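Local coordinates for lasso peptide isopeptidase AtxE2 (Asticcacaulis excentricus, PDB 5TXE), which hydrolyses the isopeptide bond of the lasso peptides astexin-2 and astexin-3, opening their knotted structure and converting them into linear peptides, at residues A[549-561]-A[606-618]. The protein carries 1 engineered substitution. Residues are numbered along the deposited sequence; the frame is centred on the assembly and turned at random.
Sequences SSCCTDSFTASVM and SADEEYLGALPGF
Two groups grip Thr-557 OG1 where it packs against Gly-613: it receives Cys-552 N at 3.2 Å, nearly straight at 165°, and donates a hydrogen bond to Asp-554 OD1. Asp-554 OD1 also accepts from Thr-557 N at 2.9 Å, the capping bond of helix 555-560, from above the carboxylate plane. Its other oxygen, OD2, reaches 606-618 through a water that also binds Gly-613 O and Gly-617 N.

Cys-551 and Cys-552 form a vicinal disulfide across a cis peptide. Cys-551 CB meets Ala-614 CB at 3.9 Å, while Cys-552 SG lies 4.2 Å from Gly-617 CA, where a CB would collide with the sulfur.

On the helix, Phe-556 has CG anti to the backbone N (chi1 177°), which lays the ring beneath Pro-616. Pro-616 CG sits over one face in a CH-pi contact, 3.6 Å from the ring centroid and 19° off its normal; Gly-613 O approaches the rim in plane, and Leu-612 O lies 3.4 Å from Phe-556 CE2 at the ring edge. Cutting the ring back to an alanine is likely to leave Pro-616 without its aromatic partner and open a gap beside the Leu-612 carbonyl. Further along, Met-561 CE touches Leu-612 CD1 at 3.8 Å.

At the other end, two waters join Glu-610 OE1 to Ser-549, one through OG and the other through the carbonyl. Glu-610 OE2 bonds His-638 ND1, consistent with their inferred charge-relay role.

In this alpha/beta-hydrolase domain, 549-561 follows strand 545-548, while 606-618 starts on the end of the adjacent parallel strand 602-607; Phe-591 of helix 591-594 packs on the disulfide, and Phe-618 of helix 615-623 lies on strand 628-633.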
loop_
_atom_site.group_PDB
_atom_site.type_symbol
_atom_site.label_atom_id
_atom_site.label_comp_id
_atom_site.label_asym_id
_atom_site.label_seq_id
_atom_site.Cartn_x
_atom_site.Cartn_y
_atom_site.Cartn_z
ATOM N N SER A 549 -0.281 15.188 -1.556
ATOM C CA SER A 549 0.052 14.965 -0.152
ATOM C C SER A 549 1.487 15.383 0.175
ATOM O O SER A 549 1.846 15.496 1.335
ATOM C CB SER A 549 -0.064 13.513 0.170
ATOM O OG SER A 549 1.001 12.826 -0.471
ATOM N N SER A 550 2.290 15.608 -0.834
ATOM C CA SER A 550 3.644 16.040 -0.627
ATOM C C SER A 550 4.164 16.908 -1.779
ATOM O O SER A 550 3.599 16.948 -2.868
ATOM C CB SER A 550 4.573 14.844 -0.475
ATOM O OG SER A 550 4.588 14.071 -1.672
ATOM N N CYS A 551 5.248 17.610 -1.490
ATOM C CA CYS A 551 5.966 18.411 -2.431
ATOM C C CYS A 551 7.413 18.499 -1.847
ATOM O O CYS A 551 7.597 18.407 -0.621
ATOM C CB CYS A 551 5.268 19.764 -2.567
ATOM S SG CYS A 551 5.630 20.632 -4.114
ATOM N N CYS A 552 8.452 18.558 -2.677
ATOM C CA CYS A 552 8.349 18.728 -4.152
ATOM C C CYS A 552 9.242 17.759 -4.870
ATOM O O CYS A 552 10.082 17.063 -4.267
ATOM C CB CYS A 552 8.779 20.149 -4.518
ATOM S SG CYS A 552 7.604 21.384 -3.891
ATOM N N THR A 553 9.082 17.693 -6.176
ATOM C CA THR A 553 10.002 16.895 -6.972
ATOM C C THR A 553 11.093 17.803 -7.497
ATOM O O THR A 553 10.955 18.378 -8.620
ATOM C CB THR A 553 9.244 16.184 -8.106
ATOM O OG1 THR A 553 8.109 15.496 -7.563
ATOM C CG2 THR A 553 10.180 15.250 -8.807
ATOM N N ASP A 554 12.123 18.002 -6.679
ATOM C CA ASP A 554 13.143 19.040 -6.931
ATOM C C ASP A 554 14.414 18.670 -6.239
ATOM O O ASP A 554 14.411 17.705 -5.447
ATOM C CB ASP A 554 12.649 20.465 -6.581
ATOM C CG ASP A 554 12.420 20.730 -5.057
ATOM O OD1 ASP A 554 12.517 19.802 -4.211
ATOM O OD2 ASP A 554 12.090 21.915 -4.711
ATOM N N SER A 555 15.511 19.359 -6.555
ATOM C CA SER A 555 16.798 19.026 -5.944
ATOM C C SER A 555 16.776 19.251 -4.451
ATOM O O SER A 555 17.403 18.495 -3.699
ATOM C CB SER A 555 17.995 19.803 -6.540
ATOM O OG SER A 555 17.774 21.182 -6.390
ATOM N N PHE A 556 16.049 20.270 -4.005
ATOM C CA PHE A 556 16.036 20.552 -2.594
ATOM C C PHE A 556 15.523 19.328 -1.832
ATOM O O PHE A 556 16.170 18.797 -0.912
ATOM C CB PHE A 556 15.180 21.738 -2.299
ATOM C CG PHE A 556 15.085 22.007 -0.822
ATOM C CD1 PHE A 556 16.143 22.507 -0.148
ATOM C CD2 PHE A 556 13.937 21.730 -0.128
ATOM C CE1 PHE A 556 16.075 22.754 1.214
ATOM C CE2 PHE A 556 13.854 21.951 1.235
ATOM C CZ PHE A 556 14.939 22.496 1.923
ATOM N N THR A 557 14.395 18.824 -2.283
ATOM C CA THR A 557 13.803 17.675 -1.616
ATOM C C THR A 557 14.654 16.417 -1.806
ATOM O O THR A 557 14.908 15.680 -0.856
ATOM C CB THR A 557 12.347 17.422 -2.102
ATOM O OG1 THR A 557 11.538 18.585 -1.888
ATOM C CG2 THR A 557 11.752 16.317 -1.386
ATOM N N ALA A 558 15.124 16.175 -3.026
ATOM C CA ALA A 558 15.767 14.896 -3.348
ATOM C C ALA A 558 17.239 14.816 -2.937
ATOM O O ALA A 558 17.781 13.726 -2.684
ATOM C CB ALA A 558 15.624 14.669 -4.828
ATOM N N SER A 559 17.924 15.954 -2.943
ATOM C CA SER A 559 19.348 15.988 -2.634
ATOM C C SER A 559 19.471 16.528 -1.204
ATOM O O SER A 559 19.855 15.794 -0.294
ATOM C CB SER A 559 20.100 16.886 -3.599
ATOM O OG SER A 559 21.417 17.102 -3.135
ATOM N N VAL A 560 19.065 17.774 -0.981
ATOM C CA VAL A 560 19.368 18.436 0.305
ATOM C C VAL A 560 18.661 17.735 1.504
ATOM O O VAL A 560 19.322 17.311 2.431
ATOM C CB VAL A 560 19.084 19.908 0.258
ATOM C CG1 VAL A 560 19.464 20.583 1.581
ATOM C CG2 VAL A 560 19.849 20.604 -0.876
ATOM N N MET A 561 17.352 17.552 1.431
ATOM C CA MET A 561 16.581 17.087 2.532
ATOM C C MET A 561 16.688 15.606 2.801
ATOM O O MET A 561 16.271 15.130 3.861
ATOM C CB MET A 561 15.119 17.504 2.358
ATOM C CG MET A 561 14.934 19.022 2.512
ATOM S SD MET A 561 15.728 19.809 3.939
ATOM C CE MET A 561 14.764 18.889 5.067
ATOM N N SER A 606 0.179 18.054 3.768
ATOM C CA SER A 606 1.413 17.346 4.086
ATOM C C SER A 606 1.521 16.897 5.535
ATOM O O SER A 606 1.088 17.588 6.438
ATOM C CB SER A 606 2.598 18.285 3.771
ATOM O OG SER A 606 3.843 17.656 3.944
ATOM N N ALA A 607 2.153 15.759 5.743
ATOM C CA ALA A 607 2.675 15.387 7.054
ATOM C C ALA A 607 3.775 16.346 7.457
ATOM O O ALA A 607 4.498 16.833 6.578
ATOM C CB ALA A 607 3.236 13.988 7.000
ATOM N N ASP A 608 3.871 16.666 8.751
ATOM C CA ASP A 608 4.982 17.428 9.234
ATOM C C ASP A 608 6.291 16.784 8.847
ATOM O O ASP A 608 7.282 17.455 8.571
ATOM C CB ASP A 608 4.930 17.726 10.745
ATOM C CG ASP A 608 4.799 16.482 11.628
ATOM O OD1 ASP A 608 4.700 15.297 11.159
ATOM O OD2 ASP A 608 4.781 16.716 12.862
ATOM N N GLU A 609 6.315 15.494 8.824
ATOM C CA GLU A 609 7.543 14.773 8.490
ATOM C C GLU A 609 7.963 14.947 7.008
ATOM O O GLU A 609 9.076 14.585 6.651
ATOM C CB GLU A 609 7.321 13.322 8.850
ATOM C CG GLU A 609 8.479 12.393 8.666
ATOM C CD GLU A 609 8.288 11.048 9.393
ATOM O OE1 GLU A 609 7.919 10.057 8.716
ATOM O OE2 GLU A 609 8.482 10.991 10.634
ATOM N N GLU A 610 7.133 15.576 6.169
ATOM C CA GLU A 610 7.539 15.844 4.788
ATOM C C GLU A 610 7.442 17.280 4.404
ATOM O O GLU A 610 7.877 17.625 3.298
ATOM C CB GLU A 610 6.676 15.036 3.800
ATOM C CG GLU A 610 6.851 13.529 3.960
ATOM C CD GLU A 610 6.112 12.724 2.880
ATOM O OE1 GLU A 610 4.900 12.995 2.570
ATOM O OE2 GLU A 610 6.736 11.765 2.374
ATOM N N TYR A 611 6.901 18.136 5.264
ATOM C CA TYR A 611 6.632 19.494 4.817
ATOM C C TYR A 611 7.841 20.320 4.467
ATOM O O TYR A 611 7.699 21.238 3.664
ATOM C CB TYR A 611 5.742 20.277 5.792
ATOM C CG TYR A 611 6.436 21.168 6.791
ATOM C CD1 TYR A 611 7.155 20.646 7.836
ATOM C CD2 TYR A 611 6.298 22.521 6.729
ATOM C CE1 TYR A 611 7.804 21.476 8.748
ATOM C CE2 TYR A 611 6.892 23.358 7.651
ATOM C CZ TYR A 611 7.657 22.837 8.654
ATOM O OH TYR A 611 8.272 23.672 9.549
ATOM N N LEU A 612 9.004 20.059 5.077
ATOM C CA LEU A 612 10.129 20.896 4.873
ATOM C C LEU A 612 10.511 20.957 3.389
ATOM O O LEU A 612 10.897 22.014 2.880
ATOM C CB LEU A 612 11.342 20.404 5.641
ATOM C CG LEU A 612 11.272 20.604 7.166
ATOM C CD1 LEU A 612 12.480 20.003 7.848
ATOM C CD2 LEU A 612 11.174 22.066 7.470
ATOM N N GLY A 613 10.380 19.811 2.744
ATOM C CA GLY A 613 10.565 19.653 1.308
ATOM C C GLY A 613 9.713 20.540 0.444
ATOM O O GLY A 613 10.124 20.915 -0.670
ATOM N N ALA A 614 8.572 20.962 0.973
ATOM C CA ALA A 614 7.668 21.738 0.202
ATOM C C ALA A 614 7.998 23.212 0.237
ATOM O O ALA A 614 7.517 24.002 -0.596
ATOM C CB ALA A 614 6.258 21.540 0.705
ATOM N N LEU A 615 8.833 23.612 1.186
ATOM C CA LEU A 615 8.931 25.012 1.467
ATOM C C LEU A 615 9.534 25.871 0.376
ATOM O O LEU A 615 9.003 26.937 0.123
ATOM C CB LEU A 615 9.616 25.237 2.810
ATOM C CG LEU A 615 8.773 24.785 4.015
ATOM C CD1 LEU A 615 9.529 25.062 5.297
ATOM C CD2 LEU A 615 7.426 25.517 4.092
ATOM N N PRO A 616 10.666 25.501 -0.205
ATOM C CA PRO A 616 11.148 26.419 -1.273
ATOM C C PRO A 616 10.131 26.601 -2.409
ATOM O O PRO A 616 9.812 27.713 -2.792
ATOM C CB PRO A 616 12.430 25.721 -1.789
ATOM C CG PRO A 616 12.891 24.962 -0.590
ATOM C CD PRO A 616 11.659 24.482 0.117
ATOM N N GLY A 617 9.590 25.495 -2.869
ATOM C CA GLY A 617 8.537 25.521 -3.862
ATOM C C GLY A 617 7.355 26.349 -3.457
ATOM O O GLY A 617 6.883 27.224 -4.210
ATOM N N PHE A 618 6.869 26.108 -2.255
ATOM C CA PHE A 618 5.727 26.872 -1.783
ATOM C C PHE A 618 6.031 28.373 -1.784
ATOM O O PHE A 618 5.217 29.188 -2.161
ATOM C CB PHE A 618 5.309 26.385 -0.394
ATOM C CG PHE A 618 4.186 27.172 0.205
ATOM C CD1 PHE A 618 2.881 26.887 -0.108
ATOM C CD2 PHE A 618 4.445 28.228 1.042
ATOM C CE1 PHE A 618 1.854 27.605 0.429
ATOM C CE2 PHE A 618 3.415 28.967 1.581
ATOM C CZ PHE A 618 2.115 28.632 1.292
HETATM O O HOH W 1 3.069 11.719 1.120
HETATM O O HOH W 2 2.813 14.092 3.383
HETATM O O HOH W 3 5.440 17.817 1.614
HETATM O O HOH W 4 8.806 16.619 0.969
HETATM O O HOH W 5 10.412 22.897 -2.748
#